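Local coordinates for FBP protein (Leishmania major, PDB 5OFU), which probably hydrolyses fructose 1,6-bisphosphate to fructose 6-phosphate and phosphate, as a magnesium-dependent homotetrameric class 1 fructose-1,6-bisphosphatase that also binds AMP, at residues 278-283 with 315-320; 96-101 with 117-122. All coordinates share one frame; numbering follows the deposited sequence.

Interaction 1: 278-283 with 315-320; sequences KLRLLY and HQRTPV. With F6P (6-O-phosphono-beta-D-fructofuranose), chain F.
Two arginines lie flat on one another: the guanidinium groups of Arg280 and Arg317 stack with centres 3.7 Å apart and planes 11° from parallel. Arg317 NH1 donates to Lys278 O at 2.7 Å. The bond uses a carbonyl lone pair and lies close to the guanidinium plane, which fixes the rotation of that group. Arg280 NE pairs with Glu97. These two partners probably ease the meeting of the like charges. Arg280 reaches the stack because its chain bends at chi2 (66°) and again at chi3. His315 lies over the opposite face of its guanidinium, with His315 CB 3.7 Å from Arg280 NH1. The rings of His315 and Tyr283 are 23° from parallel and so offset that they hardly overlap.

The backbones form a short, loosely held antiparallel pairing. Arg280 and Arg317 are a non-hydrogen-bonded pair; their side chains start apart and come together at the guanidinium ends. Thr318 N donates to Leu279 O at 3.0 Å, and Leu281 N to Gln316 O at 2.8 Å. Water 1 bridges Leu279 N and Thr318 O; water 2 links Leu282 N with Gln316 O. Leu279 CD1 packs on Val320 CG2, next to Phe266 of strand 265-268. Leu281 CD2 lies against the amide of Gln316, whose OE1 is held by Thr312 N.

The extended chain of Lys278 carries NZ to the sugar, where it donates to F6P O5 at 2.8 Å and to O6. A strand running into helix 281-294 thus borders the fructose 6-phosphate site, to which the C-terminal FBPase domain contributes Lys278.

Interaction 2: 96-101 with 117-122; sequences SEEEEQ and FDPLDG. With F6P (6-O-phosphono-beta-D-fructofuranose), chain F.
Phe117 lays one ring face over the backbone of Ser96, with Ser96 CA 4.1 Å from the ring centroid in a CH-pi contact. Here two parallel strands of the N-terminal FBPase sheet lead to the metal site. The second runs into Asp118-Pro119-Leu120-Asp121-Gly122, the DPLDG metal-binding motif of FBPase-type phosphatases. Ser96 pairs with Phe117, and Glu97 N donates to Phe117 O at 2.9 Å. The ring can cover Ser96 because CG sits between the backbone N and the carbonyl carbon (chi1 62°). Phe81 of helix 73-87 stacks with the same ring. Ser96 OG is hydrogen-bonded to Asn78 of that helix.

Next to this pairing the contact becomes acidic. Glu97, Glu98, Asp118 and Asp121, with Leu120, are manganese-binding residues in this protein. The carboxylates of Glu97 and Asp118 face each other with their planes 76° apart. The other oxygen of Glu97, OE2, is turned to Arg280. Glu98 bends at chi2, and its OE2 lies 3.8 Å from Pro119 CG. Pro119 is at a corner of the chain. Leu120 N makes a weak bond back to Asp118 OD1.

Past the corner, Asp121 turns to the sugar. Its OD2 is held by Val253 N, while OD1 accepts a hydrogen bond from F6P O3 at 2.7 Å.

Overall arrangement
Interaction 2 comes first along the chain and lies in the N-terminal FBPase domain; interaction 1 lies in the C-terminal one. Their centres are about 12 Å apart, and they meet directly. The salt bridge Arg280 NE to Glu97 OE2, 3.1 Å, joins the arginine stack to the metal-binding acids. Nearby, His315 CE1 lies 3.5 Å from Glu97 O. Glu284, another manganese ligand, comes from the helix that follows Arg280 and stands close to Asp118 and Asp121. Both contacts also grip the same fructose 6-phosphate, through Lys278 and Asp121. Tyr248, Tyr268, Met252 and Asn218 add further bonds, as does Arg247 of the second subunit.

Interaction 1: 278-283 with 315-320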
ATOM      1  N   LYS A 278     -16.080  33.761   8.959  1.00 45.92           N
ATOM      2  CA  LYS A 278     -15.144  32.868   9.656  1.00 46.64           C
ATOM      3  C   LYS A 278     -13.798  32.654   8.931  1.00 45.46           C
ATOM      4  O   LYS A 278     -12.760  32.592   9.579  1.00 43.14           O
ATOM      5  CB  LYS A 278     -15.791  31.503   9.917  1.00 44.35           C
ATOM      6  CG  LYS A 278     -14.974  30.625  10.842  1.00 44.04           C
ATOM      7  CD  LYS A 278     -15.509  29.208  10.908  1.00 46.37           C
ATOM      8  CE  LYS A 278     -14.614  28.353  11.794  1.00 44.96           C
ATOM      9  NZ  LYS A 278     -14.995  26.920  11.757  1.00 44.79           N
ATOM     10  N   LEU A 279     -13.823  32.499   7.612  1.00 44.40           N
ATOM     11  CA  LEU A 279     -12.674  31.944   6.892  1.00 43.27           C
ATOM     12  C   LEU A 279     -11.586  32.992   6.730  1.00 45.46           C
ATOM     13  O   LEU A 279     -11.879  34.143   6.426  1.00 45.65           O
ATOM     14  CB  LEU A 279     -13.093  31.396   5.526  1.00 43.49           C
ATOM     15  CG  LEU A 279     -14.313  30.463   5.520  1.00 45.09           C
ATOM     16  CD1 LEU A 279     -14.532  29.917   4.124  1.00 46.21           C
ATOM     17  CD2 LEU A 279     -14.181  29.328   6.523  1.00 47.23           C
ATOM     18  N   ARG A 280     -10.331  32.581   6.934  1.00 47.69           N
ATOM     19  CA  ARG A 280      -9.188  33.482   6.809  1.00 47.96           C
ATOM     20  C   ARG A 280      -8.877  33.828   5.353  1.00 48.45           C
ATOM     21  O   ARG A 280      -9.008  32.986   4.460  1.00 45.10           O
ATOM     22  CB  ARG A 280      -7.944  32.903   7.474  1.00 49.06           C
ATOM     23  CG  ARG A 280      -7.763  33.314   8.928  1.00 49.98           C
ATOM     24  CD  ARG A 280      -8.854  32.759   9.814  1.00 52.71           C
ATOM     25  NE  ARG A 280      -8.338  32.330  11.124  1.00 56.57           N
ATOM     26  CZ  ARG A 280      -8.231  33.084  12.217  1.00 57.34           C
ATOM     27  NH1 ARG A 280      -8.605  34.364  12.229  1.00 58.44           N
ATOM     28  NH2 ARG A 280      -7.741  32.527  13.319  1.00 57.85           N
ATOM     29  N   LEU A 281      -8.469  35.082   5.130  1.00 48.86           N
ATOM     30  CA  LEU A 281      -8.259  35.603   3.776  1.00 46.23           C
ATOM     31  C   LEU A 281      -7.026  34.990   3.127  1.00 43.95           C
ATOM     32  O   LEU A 281      -7.119  34.428   2.045  1.00 41.32           O
ATOM     33  CB  LEU A 281      -8.157  37.133   3.787  1.00 45.85           C
ATOM     34  CG  LEU A 281      -7.971  37.858   2.439  1.00 44.74           C
ATOM     35  CD1 LEU A 281      -9.098  37.591   1.459  1.00 43.89           C
ATOM     36  CD2 LEU A 281      -7.831  39.352   2.677  1.00 44.58           C
ATOM     37  N   LEU A 282      -5.883  35.111   3.794  1.00 45.09           N
ATOM     38  CA  LEU A 282      -4.606  34.607   3.261  1.00 47.20           C
ATOM     39  C   LEU A 282      -4.516  33.085   3.162  1.00 49.49           C
ATOM     40  O   LEU A 282      -3.976  32.540   2.184  1.00 49.47           O
ATOM     41  CB  LEU A 282      -3.443  35.042   4.144  1.00 47.61           C
ATOM     42  CG  LEU A 282      -2.861  36.420   3.932  1.00 48.88           C
ATOM     43  CD1 LEU A 282      -1.812  36.638   5.012  1.00 50.63           C
ATOM     44  CD2 LEU A 282      -2.254  36.553   2.541  1.00 48.53           C
ATOM     45  N   TYR A 283      -5.027  32.417   4.195  1.00 48.48           N
ATOM     46  CA  TYR A 283      -4.821  30.991   4.386  1.00 47.02           C
ATOM     47  C   TYR A 283      -5.808  30.109   3.610  1.00 45.95           C
ATOM     48  O   TYR A 283      -5.444  29.011   3.204  1.00 45.93           O
ATOM     49  CB  TYR A 283      -4.878  30.664   5.884  1.00 46.61           C
ATOM     50  CG  TYR A 283      -3.855  31.407   6.729  1.00 46.38           C
ATOM     51  CD1 TYR A 283      -2.531  30.995   6.761  1.00 45.79           C
ATOM     52  CD2 TYR A 283      -4.214  32.511   7.512  1.00 45.88           C
ATOM     53  CE1 TYR A 283      -1.592  31.661   7.534  1.00 46.55           C
ATOM     54  CE2 TYR A 283      -3.275  33.186   8.288  1.00 46.38           C
ATOM     55  CZ  TYR A 283      -1.961  32.750   8.295  1.00 47.51           C
ATOM     56  OH  TYR A 283      -0.997  33.378   9.046  1.00 47.85           O
ATOM     57  N   HIS A 315      -4.336  37.497  10.158  1.00 47.86           N
ATOM     58  CA  HIS A 315      -5.434  36.557  10.375  1.00 48.54           C
ATOM     59  C   HIS A 315      -6.802  37.150  10.039  1.00 47.63           C
ATOM     60  O   HIS A 315      -7.813  36.808  10.652  1.00 48.09           O
ATOM     61  CB  HIS A 315      -5.350  36.015  11.806  1.00 50.63           C
ATOM     62  CG  HIS A 315      -4.170  35.126  12.024  1.00 54.03           C
ATOM     63  ND1 HIS A 315      -4.167  33.799  11.657  1.00 57.01           N
ATOM     64  CD2 HIS A 315      -2.932  35.381  12.515  1.00 58.39           C
ATOM     65  CE1 HIS A 315      -2.989  33.265  11.930  1.00 56.32           C
ATOM     66  NE2 HIS A 315      -2.220  34.203  12.451  1.00 59.28           N
ATOM     67  N   GLN A 316      -6.825  38.026   9.040  1.00 46.30           N
ATOM     68  CA  GLN A 316      -8.035  38.721   8.609  1.00 46.57           C
ATOM     69  C   GLN A 316      -9.075  37.731   8.106  1.00 45.78           C
ATOM     70  O   GLN A 316      -8.759  36.856   7.317  1.00 45.20           O
ATOM     71  CB  GLN A 316      -7.684  39.697   7.488  1.00 46.32           C
ATOM     72  CG  GLN A 316      -8.819  40.549   6.940  1.00 47.33           C
ATOM     73  CD  GLN A 316      -8.351  41.467   5.816  1.00 48.75           C
ATOM     74  OE1 GLN A 316      -7.172  41.785   5.704  1.00 47.45           O
ATOM     75  NE2 GLN A 316      -9.284  41.902   4.982  1.00 51.18           N
ATOM     76  N   ARG A 317     -10.314  37.899   8.551  1.00 45.12           N
ATOM     77  CA  ARG A 317     -11.408  37.055   8.110  1.00 45.22           C
ATOM     78  C   ARG A 317     -12.179  37.731   6.996  1.00 45.73           C
ATOM     79  O   ARG A 317     -12.062  38.933   6.804  1.00 47.50           O
ATOM     80  CB  ARG A 317     -12.332  36.749   9.274  1.00 45.39           C
ATOM     81  CG  ARG A 317     -11.668  35.947  10.385  1.00 45.82           C
ATOM     82  CD  ARG A 317     -12.661  35.713  11.509  1.00 47.50           C
ATOM     83  NE  ARG A 317     -12.038  35.247  12.738  1.00 48.47           N
ATOM     84  CZ  ARG A 317     -11.726  33.985  13.021  1.00 48.59           C
ATOM     85  NH1 ARG A 317     -11.953  33.002  12.155  1.00 49.24           N
ATOM     86  NH2 ARG A 317     -11.154  33.707  14.187  1.00 49.48           N
ATOM     87  N   THR A 318     -12.951  36.940   6.256  1.00 45.80           N
ATOM     88  CA  THR A 318     -13.833  37.443   5.194  1.00 44.79           C
ATOM     89  C   THR A 318     -14.996  36.495   4.972  1.00 43.73           C
ATOM     90  O   THR A 318     -14.837  35.283   5.095  1.00 41.79           O
ATOM     91  CB  THR A 318     -13.107  37.621   3.847  1.00 46.72           C
ATOM     92  OG1 THR A 318     -14.059  37.908   2.818  1.00 47.48           O
ATOM     93  CG2 THR A 318     -12.324  36.367   3.447  1.00 49.06           C
ATOM     94  N   PRO A 319     -16.185  37.045   4.676  1.00 45.25           N
ATOM     95  CA  PRO A 319     -17.247  36.148   4.231  1.00 43.82           C
ATOM     96  C   PRO A 319     -16.916  35.616   2.849  1.00 42.79           C
ATOM     97  O   PRO A 319     -16.103  36.233   2.144  1.00 43.01           O
ATOM     98  CB  PRO A 319     -18.481  37.054   4.191  1.00 44.20           C
ATOM     99  CG  PRO A 319     -17.955  38.430   4.058  1.00 44.58           C
ATOM    100  CD  PRO A 319     -16.646  38.445   4.783  1.00 44.52           C
ATOM    101  N   VAL A 320     -17.508  34.482   2.469  1.00 40.16           N
ATOM    102  CA  VAL A 320     -17.297  33.932   1.132  1.00 39.28           C
ATOM    103  C   VAL A 320     -18.590  33.506   0.482  1.00 36.82           C
ATOM    104  O   VAL A 320     -19.478  33.003   1.152  1.00 36.13           O
ATOM    105  CB  VAL A 320     -16.280  32.753   1.120  1.00 40.63           C
ATOM    106  CG1 VAL A 320     -14.943  33.196   1.691  1.00 41.71           C
ATOM    107  CG2 VAL A 320     -16.790  31.546   1.871  1.00 42.18           C
TER
HETATM  108  O1  F6P F 402     -12.027  26.704  10.151  1.00 67.67           O
HETATM  109  C1  F6P F 402     -12.251  26.434   8.761  1.00 58.41           C
HETATM  110  C2  F6P F 402     -13.285  25.324   8.626  1.00 52.31           C
HETATM  111  O2  F6P F 402     -12.751  24.134   9.224  1.00 49.68           O
HETATM  112  C3  F6P F 402     -13.688  25.063   7.177  1.00 50.27           C
HETATM  113  O3  F6P F 402     -13.074  23.892   6.637  1.00 46.64           O
HETATM  114  C4  F6P F 402     -15.195  24.902   7.199  1.00 45.91           C
HETATM  115  O4  F6P F 402     -15.841  25.459   6.055  1.00 45.27           O
HETATM  116  C5  F6P F 402     -15.617  25.632   8.452  1.00 48.49           C
HETATM  117  O5  F6P F 402     -14.478  25.713   9.314  1.00 50.18           O
HETATM  118  C6  F6P F 402     -16.740  24.918   9.173  1.00 48.63           C
HETATM  119  O6  F6P F 402     -17.265  25.853  10.112  1.00 49.55           O
HETATM  120  P   F6P F 402     -18.644  25.590  10.894  1.00 40.84           P
HETATM  121  O1P F6P F 402     -18.295  24.539  11.923  1.00 42.49           O
HETATM  122  O2P F6P F 402     -19.607  25.138   9.817  1.00 29.72           O
HETATM  123  O3P F6P F 402     -18.902  26.938  11.499  1.00 36.36           O
HETATM  124  O   HOH W   1     -16.400  33.315   6.297  1.00 30.18           O
HETATM  125  O   HOH W   2      -6.037  35.845   6.761  1.00 38.43           O

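Interaction 2: 96-101 with 117-122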
ATOM      1  N   SER A  96       1.428  29.300   8.738  1.00 46.09           N
ATOM      2  CA  SER A  96       0.440  28.244   9.019  1.00 46.78           C
ATOM      3  C   SER A  96      -0.729  28.894   9.705  1.00 47.42           C
ATOM      4  O   SER A  96      -0.528  29.656  10.646  1.00 45.61           O
ATOM      5  CB  SER A  96       1.015  27.161   9.929  1.00 46.72           C
ATOM      6  OG  SER A  96      -0.004  26.258  10.308  1.00 49.13           O
ATOM      7  N   GLU A  97      -1.942  28.600   9.248  1.00 51.86           N
ATOM      8  CA  GLU A  97      -3.153  29.178   9.857  1.00 54.98           C
ATOM      9  C   GLU A  97      -3.224  28.964  11.368  1.00 58.16           C
ATOM     10  O   GLU A  97      -3.640  29.852  12.099  1.00 55.60           O
ATOM     11  CB  GLU A  97      -4.416  28.626   9.198  1.00 55.63           C
ATOM     12  CG  GLU A  97      -5.694  29.058   9.906  1.00 57.53           C
ATOM     13  CD  GLU A  97      -6.911  29.054   9.016  1.00 60.36           C
ATOM     14  OE1 GLU A  97      -6.989  28.227   8.087  1.00 60.17           O
ATOM     15  OE2 GLU A  97      -7.812  29.874   9.268  1.00 69.48           O
ATOM     16  N   GLU A  98      -2.824  27.778  11.818  1.00 68.94           N
ATOM     17  CA  GLU A  98      -2.842  27.429  13.249  1.00 74.83           C
ATOM     18  C   GLU A  98      -1.973  28.340  14.119  1.00 67.69           C
ATOM     19  O   GLU A  98      -2.358  28.672  15.238  1.00 65.36           O
ATOM     20  CB  GLU A  98      -2.423  25.956  13.442  1.00 89.40           C
ATOM     21  CG  GLU A  98      -3.560  24.966  13.202  1.00 95.23           C
ATOM     22  CD  GLU A  98      -3.129  23.697  12.478  1.00103.17           C
ATOM     23  OE1 GLU A  98      -2.035  23.149  12.764  1.00113.89           O
ATOM     24  OE2 GLU A  98      -3.910  23.235  11.621  1.00101.81           O
ATOM     25  N   GLU A  99      -0.811  28.733  13.605  1.00 61.38           N
ATOM     26  CA  GLU A  99       0.172  29.484  14.382  1.00 60.38           C
ATOM     27  C   GLU A  99      -0.082  30.997  14.327  1.00 58.84           C
ATOM     28  O   GLU A  99      -0.530  31.531  13.312  1.00 62.06           O
ATOM     29  CB  GLU A  99       1.587  29.150  13.884  1.00 63.86           C
ATOM     30  CG  GLU A  99       1.945  27.670  13.976  1.00 65.05           C
ATOM     31  CD  GLU A  99       3.314  27.341  13.404  1.00 71.66           C
ATOM     32  OE1 GLU A  99       4.133  28.264  13.171  1.00 72.71           O
ATOM     33  OE2 GLU A  99       3.587  26.141  13.193  1.00 74.18           O
ATOM     34  N   GLU A 100       0.274  31.689  15.402  1.00 56.25           N
ATOM     35  CA  GLU A 100       0.035  33.130  15.517  1.00 57.75           C
ATOM     36  C   GLU A 100       0.973  34.000  14.656  1.00 57.81           C
ATOM     37  O   GLU A 100       0.574  35.051  14.168  1.00 62.66           O
ATOM     38  CB  GLU A 100       0.101  33.560  16.988  1.00 61.22           C
ATOM     39  CG  GLU A 100      -1.232  33.716  17.646  1.00 65.04           C
ATOM     40  CD  GLU A 100      -1.156  33.953  19.143  1.00 69.65           C
ATOM     41  OE1 GLU A 100      -0.133  33.612  19.785  1.00 75.28           O
ATOM     42  OE2 GLU A 100      -2.134  34.492  19.687  1.00 71.54           O
ATOM     43  N   GLN A 101       2.214  33.557  14.481  1.00 59.31           N
ATOM     44  CA  GLN A 101       3.239  34.308  13.763  1.00 60.95           C
ATOM     45  C   GLN A 101       3.643  33.606  12.478  1.00 58.10           C
ATOM     46  O   GLN A 101       3.439  32.396  12.310  1.00 58.60           O
ATOM     47  CB  GLN A 101       4.486  34.460  14.649  1.00 66.95           C
ATOM     48  CG  GLN A 101       4.191  34.786  16.118  1.00 72.50           C
ATOM     49  CD  GLN A 101       5.178  35.754  16.744  1.00 79.01           C
ATOM     50  OE1 GLN A 101       6.113  36.233  16.097  1.00 90.31           O
ATOM     51  NE2 GLN A 101       4.954  36.067  18.012  1.00 86.50           N
ATOM     52  N   PHE A 117      -0.629  28.618   4.293  1.00 39.53           N
ATOM     53  CA  PHE A 117      -1.331  27.358   4.196  1.00 39.90           C
ATOM     54  C   PHE A 117      -2.133  27.018   5.439  1.00 40.31           C
ATOM     55  O   PHE A 117      -1.821  27.465   6.544  1.00 39.97           O
ATOM     56  CB  PHE A 117      -0.337  26.227   3.887  1.00 39.82           C
ATOM     57  CG  PHE A 117       0.700  26.019   4.952  1.00 38.39           C
ATOM     58  CD1 PHE A 117       1.829  26.815   4.997  1.00 38.20           C
ATOM     59  CD2 PHE A 117       0.543  25.033   5.910  1.00 38.13           C
ATOM     60  CE1 PHE A 117       2.784  26.636   5.980  1.00 38.58           C
ATOM     61  CE2 PHE A 117       1.507  24.838   6.894  1.00 39.08           C
ATOM     62  CZ  PHE A 117       2.631  25.639   6.928  1.00 38.62           C
ATOM     63  N   ASP A 118      -3.175  26.224   5.225  1.00 41.12           N
ATOM     64  CA  ASP A 118      -3.880  25.532   6.288  1.00 42.33           C
ATOM     65  C   ASP A 118      -3.594  24.048   6.045  1.00 40.65           C
ATOM     66  O   ASP A 118      -4.079  23.494   5.063  1.00 39.11           O
ATOM     67  CB  ASP A 118      -5.377  25.836   6.209  1.00 44.38           C
ATOM     68  CG  ASP A 118      -6.172  25.194   7.340  1.00 47.80           C
ATOM     69  OD1 ASP A 118      -5.572  24.428   8.131  1.00 48.98           O
ATOM     70  OD2 ASP A 118      -7.404  25.455   7.422  1.00 50.39           O
ATOM     71  N   PRO A 119      -2.783  23.413   6.908  1.00 39.55           N
ATOM     72  CA  PRO A 119      -2.329  22.045   6.627  1.00 39.87           C
ATOM     73  C   PRO A 119      -3.383  20.963   6.828  1.00 40.66           C
ATOM     74  O   PRO A 119      -3.270  19.897   6.224  1.00 40.39           O
ATOM     75  CB  PRO A 119      -1.177  21.847   7.611  1.00 40.83           C
ATOM     76  CG  PRO A 119      -1.514  22.734   8.750  1.00 41.76           C
ATOM     77  CD  PRO A 119      -2.206  23.933   8.160  1.00 40.48           C
ATOM     78  N   LEU A 120      -4.368  21.222   7.693  1.00 41.90           N
ATOM     79  CA  LEU A 120      -5.461  20.285   7.940  1.00 41.03           C
ATOM     80  C   LEU A 120      -6.765  21.043   8.170  1.00 40.84           C
ATOM     81  O   LEU A 120      -7.186  21.308   9.294  1.00 41.32           O
ATOM     82  CB  LEU A 120      -5.127  19.340   9.098  1.00 43.40           C
ATOM     83  CG  LEU A 120      -6.010  18.097   9.233  1.00 45.78           C
ATOM     84  CD1 LEU A 120      -5.998  17.246   7.974  1.00 45.43           C
ATOM     85  CD2 LEU A 120      -5.557  17.259  10.422  1.00 47.96           C
ATOM     86  N   ASP A 121      -7.386  21.392   7.053  1.00 41.62           N
ATOM     87  CA  ASP A 121      -8.686  22.028   7.006  1.00 43.36           C
ATOM     88  C   ASP A 121      -9.791  21.027   7.318  1.00 43.24           C
ATOM     89  O   ASP A 121      -9.730  19.874   6.898  1.00 42.17           O
ATOM     90  CB  ASP A 121      -8.888  22.632   5.614  1.00 45.73           C
ATOM     91  CG  ASP A 121     -10.274  23.183   5.402  1.00 49.43           C
ATOM     92  OD1 ASP A 121     -10.546  24.329   5.843  1.00 57.60           O
ATOM     93  OD2 ASP A 121     -11.091  22.478   4.766  1.00 51.16           O
ATOM     94  N   GLY A 122     -10.818  21.500   8.028  1.00 44.59           N
ATOM     95  CA  GLY A 122     -11.959  20.676   8.426  1.00 45.05           C
ATOM     96  C   GLY A 122     -11.653  19.880   9.675  1.00 45.75           C
ATOM     97  O   GLY A 122     -12.016  18.716   9.771  1.00 43.65           O
TER
HETATM   98  O1  F6P F 402     -12.027  26.704  10.151  1.00 67.67           O
HETATM   99  C1  F6P F 402     -12.251  26.434   8.761  1.00 58.41           C
HETATM  100  C2  F6P F 402     -13.285  25.324   8.626  1.00 52.31           C
HETATM  101  O2  F6P F 402     -12.751  24.134   9.224  1.00 49.68           O
HETATM  102  C3  F6P F 402     -13.688  25.063   7.177  1.00 50.27           C
HETATM  103  O3  F6P F 402     -13.074  23.892   6.637  1.00 46.64           O
HETATM  104  C4  F6P F 402     -15.195  24.902   7.199  1.00 45.91           C
HETATM  105  O4  F6P F 402     -15.841  25.459   6.055  1.00 45.27           O
HETATM  106  C5  F6P F 402     -15.617  25.632   8.452  1.00 48.49           C
HETATM  107  O5  F6P F 402     -14.478  25.713   9.314  1.00 50.18           O
HETATM  108  C6  F6P F 402     -16.740  24.918   9.173  1.00 48.63           C
HETATM  109  O6  F6P F 402     -17.265  25.853  10.112  1.00 49.55           O
HETATM  110  P   F6P F 402     -18.644  25.590  10.894  1.00 40.84           P
HETATM  111  O1P F6P F 402     -18.295  24.539  11.923  1.00 42.49           O
HETATM  112  O2P F6P F 402     -19.607  25.138   9.817  1.00 29.72           O
HETATM  113  O3P F6P F 402     -18.902  26.938  11.499  1.00 36.36           O